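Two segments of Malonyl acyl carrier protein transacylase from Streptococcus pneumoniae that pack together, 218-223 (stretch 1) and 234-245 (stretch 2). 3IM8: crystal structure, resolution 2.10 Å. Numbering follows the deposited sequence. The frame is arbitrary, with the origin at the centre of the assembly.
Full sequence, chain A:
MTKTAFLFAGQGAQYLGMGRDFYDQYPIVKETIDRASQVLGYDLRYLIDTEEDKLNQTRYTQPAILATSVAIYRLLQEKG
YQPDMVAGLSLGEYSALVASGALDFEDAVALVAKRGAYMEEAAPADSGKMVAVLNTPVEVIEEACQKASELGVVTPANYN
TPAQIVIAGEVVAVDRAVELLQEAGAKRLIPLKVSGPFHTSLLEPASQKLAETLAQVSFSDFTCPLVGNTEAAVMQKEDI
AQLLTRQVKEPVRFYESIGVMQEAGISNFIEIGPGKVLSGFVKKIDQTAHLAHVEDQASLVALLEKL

Stretch 1 (218-223) SFSDFT
Stretch 2, residues 234-245: VMQKEDIAQLLT

The contact is a small, mainly apolar packing of two phenylalanines from an extended segment against a loop and the first turns of a helix, with one lysine–aspartate salt bridge at its exposed margin. The two stretches together bury 441 Å².

Stretch 1 has no regular secondary structure, but from S218 to F222 its backbone is extended, with phi between -65° and -108° and psi between 113° and 179°; at T223 it turns to -95°/-14°. Stretch 2 begins extended through Q236 (-107°/144°), changes at K237 to -59°/-38°, and is helical from I240 to T245. The turn is supported by the bond from D239 N to Q236 O (3.0 Å), and the helix by L243 N to D239 O (3.0 Å), L244 N to I240 O (2.8 Å) and T245 N to A241 O (2.8 Å). In register, D221 lies nearest K237, their CA atoms 6.4 Å apart.

F219 points its CA-to-CB bond toward stretch 2, with chi1 m (-64°) and chi2 97°. I240, also pointing toward its partner (m, t), sets CG2 over one face of this ring, 3.6 Å from the centroid and 9° off the normal, a CH-pi contact; the closest pair is F219 CE2 to I240 CG2, 3.7 Å. Beta-branching gives I240 two arms: CG2 lies over the face of the F219 ring, while CD1, on the other arm, sits between the two phenylalanines, 3.7 Å from F219 CB and 3.9 Å from F222 CE1. The F219 ring also meets L244 (m, t), one helical turn on, through CZ to CD1 at 4.3 Å, and A241 through CE1 to CB at 4.4 Å.

F222 starts sideways, but chi1 m (-78°) and chi2 101° bring its ring to the loop. Its CE1 lies 3.3 Å from M235 O and 3.7 Å from K237 N, the last near the ring plane at the edge. M235 CB packs 4.0 Å from F222 CZ.

K237 starts sideways and is fully extended, all four chi angles t. Its methylenes run along the stretch 1 backbone, with CE 3.6 Å from F219 O and CD 3.4 Å from S220 O. NZ then reaches D221 OD2 at 2.9 Å, a hydrogen-bonded salt bridge. D221 CB points away, but chi1 m (-82°) and chi2 171° bring its carboxylate back to the amine. Lysine suits this place: its long aliphatic chain covers the backbone while its charge remains at the exposed margin.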

ATOM      1  N   SER A 218     -15.642   8.101  11.101  1.00 33.53           N
ATOM      2  CA  SER A 218     -15.982   7.456  12.319  1.00 34.79           C
ATOM      3  C   SER A 218     -15.543   6.010  12.171  1.00 34.87           C
ATOM      4  O   SER A 218     -16.104   5.265  11.364  1.00 34.74           O
ATOM      5  CB  SER A 218     -17.508   7.587  12.495  1.00 35.34           C
ATOM      6  OG  SER A 218     -18.038   6.527  13.258  1.00 38.90           O
ATOM      7  N   PHE A 219     -14.543   5.601  12.953  1.00 34.66           N
ATOM      8  CA  PHE A 219     -14.042   4.237  12.849  1.00 35.11           C
ATOM      9  C   PHE A 219     -14.794   3.330  13.842  1.00 35.69           C
ATOM     10  O   PHE A 219     -15.352   3.862  14.812  1.00 36.76           O
ATOM     11  CB  PHE A 219     -12.511   4.207  13.007  1.00 34.77           C
ATOM     12  CG  PHE A 219     -11.780   4.950  11.900  1.00 31.96           C
ATOM     13  CD1 PHE A 219     -11.366   6.252  12.077  1.00 30.92           C
ATOM     14  CD2 PHE A 219     -11.550   4.346  10.668  1.00 31.33           C
ATOM     15  CE1 PHE A 219     -10.703   6.935  11.077  1.00 30.07           C
ATOM     16  CE2 PHE A 219     -10.888   5.024   9.650  1.00 30.03           C
ATOM     17  CZ  PHE A 219     -10.477   6.327   9.857  1.00 31.29           C
ATOM     18  N   SER A 220     -14.850   2.010  13.556  1.00 35.47           N
ATOM     19  CA  SER A 220     -15.503   0.969  14.400  1.00 34.46           C
ATOM     20  C   SER A 220     -14.468   0.100  15.066  1.00 34.07           C
ATOM     21  O   SER A 220     -13.268   0.268  14.844  1.00 34.02           O
ATOM     22  CB  SER A 220     -16.391   0.024  13.570  1.00 34.82           C
ATOM     23  OG  SER A 220     -17.594   0.627  13.104  1.00 35.16           O
ATOM     24  N   ASP A 221     -14.942  -0.863  15.859  1.00 33.36           N
ATOM     25  CA  ASP A 221     -14.080  -1.860  16.492  1.00 32.63           C
ATOM     26  C   ASP A 221     -13.407  -2.753  15.433  1.00 30.71           C
ATOM     27  O   ASP A 221     -14.058  -3.113  14.440  1.00 30.14           O
ATOM     28  CB  ASP A 221     -14.959  -2.761  17.392  1.00 33.92           C
ATOM     29  CG  ASP A 221     -15.250  -2.144  18.767  1.00 36.31           C
ATOM     30  OD1 ASP A 221     -16.092  -2.713  19.521  1.00 38.70           O
ATOM     31  OD2 ASP A 221     -14.601  -1.128  19.109  1.00 40.47           O
ATOM     32  N   PHE A 222     -12.141  -3.113  15.641  1.00 28.98           N
ATOM     33  CA  PHE A 222     -11.435  -4.106  14.799  1.00 28.15           C
ATOM     34  C   PHE A 222     -12.050  -5.494  14.961  1.00 28.97           C
ATOM     35  O   PHE A 222     -12.213  -5.960  16.080  1.00 30.49           O
ATOM     36  CB  PHE A 222      -9.935  -4.182  15.136  1.00 26.63           C
ATOM     37  CG  PHE A 222      -9.098  -3.025  14.555  1.00 24.78           C
ATOM     38  CD1 PHE A 222      -8.706  -1.954  15.357  1.00 23.20           C
ATOM     39  CD2 PHE A 222      -8.711  -3.017  13.206  1.00 23.68           C
ATOM     40  CE1 PHE A 222      -7.925  -0.909  14.838  1.00 22.82           C
ATOM     41  CE2 PHE A 222      -7.926  -1.975  12.666  1.00 21.36           C
ATOM     42  CZ  PHE A 222      -7.538  -0.924  13.461  1.00 22.03           C
ATOM     43  N   THR A 223     -12.380  -6.160  13.867  1.00 28.67           N
ATOM     44  CA  THR A 223     -12.865  -7.511  13.965  1.00 29.65           C
ATOM     45  C   THR A 223     -11.693  -8.454  13.767  1.00 30.04           C
ATOM     46  O   THR A 223     -11.757  -9.634  14.090  1.00 30.93           O
ATOM     47  CB  THR A 223     -14.090  -7.753  13.062  1.00 29.88           C
ATOM     48  OG1 THR A 223     -13.783  -7.460  11.693  1.00 31.17           O
ATOM     49  CG2 THR A 223     -15.231  -6.803  13.526  1.00 30.73           C
ATOM     50  N   VAL A 234       0.358  -3.753  15.809  1.00 21.82           N
ATOM     51  CA  VAL A 234      -1.095  -3.983  15.674  1.00 22.47           C
ATOM     52  C   VAL A 234      -1.749  -2.686  16.035  1.00 23.37           C
ATOM     53  O   VAL A 234      -1.499  -2.140  17.120  1.00 24.71           O
ATOM     54  CB  VAL A 234      -1.640  -5.073  16.640  1.00 22.00           C
ATOM     55  CG1 VAL A 234      -3.178  -5.069  16.702  1.00 20.48           C
ATOM     56  CG2 VAL A 234      -1.066  -6.475  16.254  1.00 20.78           C
ATOM     57  N   MET A 235      -2.583  -2.197  15.146  1.00 23.20           N
ATOM     58  CA  MET A 235      -3.222  -0.903  15.333  1.00 23.56           C
ATOM     59  C   MET A 235      -4.408  -0.950  16.320  1.00 24.14           C
ATOM     60  O   MET A 235      -5.168  -1.914  16.353  1.00 24.71           O
ATOM     61  CB  MET A 235      -3.641  -0.359  13.962  1.00 23.00           C
ATOM     62  CG  MET A 235      -4.109   1.095  13.990  1.00 21.78           C
ATOM     63  SD  MET A 235      -4.521   1.669  12.349  1.00 21.83           S
ATOM     64  CE  MET A 235      -2.947   1.887  11.653  1.00 18.07           C
ATOM     65  N   GLN A 236      -4.532   0.111  17.127  1.00 25.65           N
ATOM     66  CA  GLN A 236      -5.588   0.288  18.140  1.00 27.13           C
ATOM     67  C   GLN A 236      -6.553   1.315  17.649  1.00 27.99           C
ATOM     68  O   GLN A 236      -6.147   2.243  16.980  1.00 27.93           O
ATOM     69  CB  GLN A 236      -5.022   0.721  19.518  1.00 28.06           C
ATOM     70  CG  GLN A 236      -3.791  -0.067  20.046  1.00 30.15           C
ATOM     71  CD  GLN A 236      -4.150  -1.522  20.358  1.00 36.62           C
ATOM     72  OE1 GLN A 236      -4.990  -1.779  21.234  1.00 40.80           O
ATOM     73  NE2 GLN A 236      -3.536  -2.481  19.636  1.00 37.72           N
ATOM     74  N   LYS A 237      -7.839   1.123  17.961  1.00 29.59           N
ATOM     75  CA  LYS A 237      -8.933   1.891  17.364  1.00 31.08           C
ATOM     76  C   LYS A 237      -8.770   3.380  17.618  1.00 31.62           C
ATOM     77  O   LYS A 237      -9.044   4.203  16.725  1.00 32.35           O
ATOM     78  CB  LYS A 237     -10.302   1.394  17.879  1.00 31.78           C
ATOM     79  CG  LYS A 237     -11.535   2.212  17.483  1.00 33.53           C
ATOM     80  CD  LYS A 237     -12.798   1.523  18.017  1.00 34.85           C
ATOM     81  CE  LYS A 237     -14.075   2.327  17.832  1.00 36.93           C
ATOM     82  NZ  LYS A 237     -15.280   1.558  18.358  1.00 36.53           N
ATOM     83  N   GLU A 238      -8.298   3.721  18.815  1.00 30.82           N
ATOM     84  CA  GLU A 238      -8.261   5.110  19.248  1.00 30.03           C
ATOM     85  C   GLU A 238      -7.134   5.868  18.545  1.00 28.62           C
ATOM     86  O   GLU A 238      -7.046   7.074  18.652  1.00 28.27           O
ATOM     87  CB  GLU A 238      -8.111   5.146  20.785  1.00 30.72           C
ATOM     88  CG  GLU A 238      -6.801   4.538  21.347  1.00 31.56           C
ATOM     89  CD  GLU A 238      -6.888   3.032  21.707  1.00 34.57           C
ATOM     90  OE1 GLU A 238      -5.861   2.521  22.220  1.00 37.09           O
ATOM     91  OE2 GLU A 238      -7.934   2.349  21.499  1.00 31.46           O
ATOM     92  N   ASP A 239      -6.263   5.137  17.835  1.00 27.43           N
ATOM     93  CA  ASP A 239      -5.092   5.712  17.157  1.00 26.73           C
ATOM     94  C   ASP A 239      -5.207   5.793  15.652  1.00 25.48           C
ATOM     95  O   ASP A 239      -4.394   6.452  15.033  1.00 26.60           O
ATOM     96  CB  ASP A 239      -3.817   4.875  17.387  1.00 26.94           C
ATOM     97  CG  ASP A 239      -3.347   4.865  18.844  1.00 29.84           C
ATOM     98  OD1 ASP A 239      -3.492   5.878  19.552  1.00 31.42           O
ATOM     99  OD2 ASP A 239      -2.815   3.820  19.256  1.00 30.22           O
ATOM    100  N   ILE A 240      -6.129   5.051  15.045  1.00 24.50           N
ATOM    101  CA  ILE A 240      -6.233   5.037  13.556  1.00 23.12           C
ATOM    102  C   ILE A 240      -5.961   6.410  12.842  1.00 23.27           C
ATOM    103  O   ILE A 240      -5.091   6.496  11.988  1.00 23.23           O
ATOM    104  CB  ILE A 240      -7.581   4.423  13.089  1.00 22.05           C
ATOM    105  CG1 ILE A 240      -7.757   3.005  13.646  1.00 20.29           C
ATOM    106  CG2 ILE A 240      -7.743   4.449  11.537  1.00 21.30           C
ATOM    107  CD1 ILE A 240      -9.212   2.595  13.722  1.00 18.87           C
ATOM    108  N   ALA A 241      -6.719   7.464  13.149  1.00 23.55           N
ATOM    109  CA  ALA A 241      -6.620   8.710  12.356  1.00 23.60           C
ATOM    110  C   ALA A 241      -5.273   9.388  12.513  1.00 24.71           C
ATOM    111  O   ALA A 241      -4.708   9.908  11.534  1.00 24.67           O
ATOM    112  CB  ALA A 241      -7.649   9.621  12.769  1.00 24.06           C
ATOM    113  N   GLN A 242      -4.752   9.363  13.747  1.00 24.82           N
ATOM    114  CA  GLN A 242      -3.433   9.906  14.049  1.00 24.97           C
ATOM    115  C   GLN A 242      -2.390   9.153  13.216  1.00 23.87           C
ATOM    116  O   GLN A 242      -1.442   9.744  12.701  1.00 21.63           O
ATOM    117  CB  GLN A 242      -3.098   9.732  15.548  1.00 26.08           C
ATOM    118  CG  GLN A 242      -2.085  10.744  16.105  1.00 32.67           C
ATOM    119  CD  GLN A 242      -0.618  10.235  16.283  1.00 40.30           C
ATOM    120  OE1 GLN A 242      -0.348   9.017  16.345  1.00 42.36           O
ATOM    121  NE2 GLN A 242       0.331  11.199  16.406  1.00 41.56           N
ATOM    122  N   LEU A 243      -2.566   7.835  13.114  1.00 22.47           N
ATOM    123  CA  LEU A 243      -1.603   7.002  12.408  1.00 21.84           C
ATOM    124  C   LEU A 243      -1.719   7.175  10.879  1.00 22.04           C
ATOM    125  O   LEU A 243      -0.715   7.198  10.179  1.00 21.25           O
ATOM    126  CB  LEU A 243      -1.746   5.530  12.847  1.00 21.40           C
ATOM    127  CG  LEU A 243      -1.206   5.179  14.244  1.00 21.18           C
ATOM    128  CD1 LEU A 243      -1.648   3.770  14.765  1.00 20.95           C
ATOM    129  CD2 LEU A 243       0.308   5.286  14.357  1.00 20.78           C
ATOM    130  N   LEU A 244      -2.950   7.302  10.363  1.00 22.55           N
ATOM    131  CA  LEU A 244      -3.138   7.495   8.934  1.00 22.48           C
ATOM    132  C   LEU A 244      -2.647   8.887   8.518  1.00 23.80           C
ATOM    133  O   LEU A 244      -2.081   9.072   7.437  1.00 24.05           O
ATOM    134  CB  LEU A 244      -4.592   7.276   8.559  1.00 22.02           C
ATOM    135  CG  LEU A 244      -5.008   5.819   8.726  1.00 17.76           C
ATOM    136  CD1 LEU A 244      -6.466   5.766   8.561  1.00 14.41           C
ATOM    137  CD2 LEU A 244      -4.273   4.867   7.755  1.00 16.29           C
ATOM    138  N   THR A 245      -2.857   9.853   9.404  1.00 23.62           N
ATOM    139  CA  THR A 245      -2.281  11.159   9.256  1.00 23.51           C
ATOM    140  C   THR A 245      -0.777  11.114   9.050  1.00 23.36           C
ATOM    141  O   THR A 245      -0.301  11.696   8.110  1.00 24.25           O
ATOM    142  CB  THR A 245      -2.659  12.045  10.423  1.00 22.73           C
ATOM    143  OG1 THR A 245      -4.045  12.336  10.301  1.00 24.10           O
ATOM    144  CG2 THR A 245      -1.835  13.349  10.409  1.00 24.22           C
TER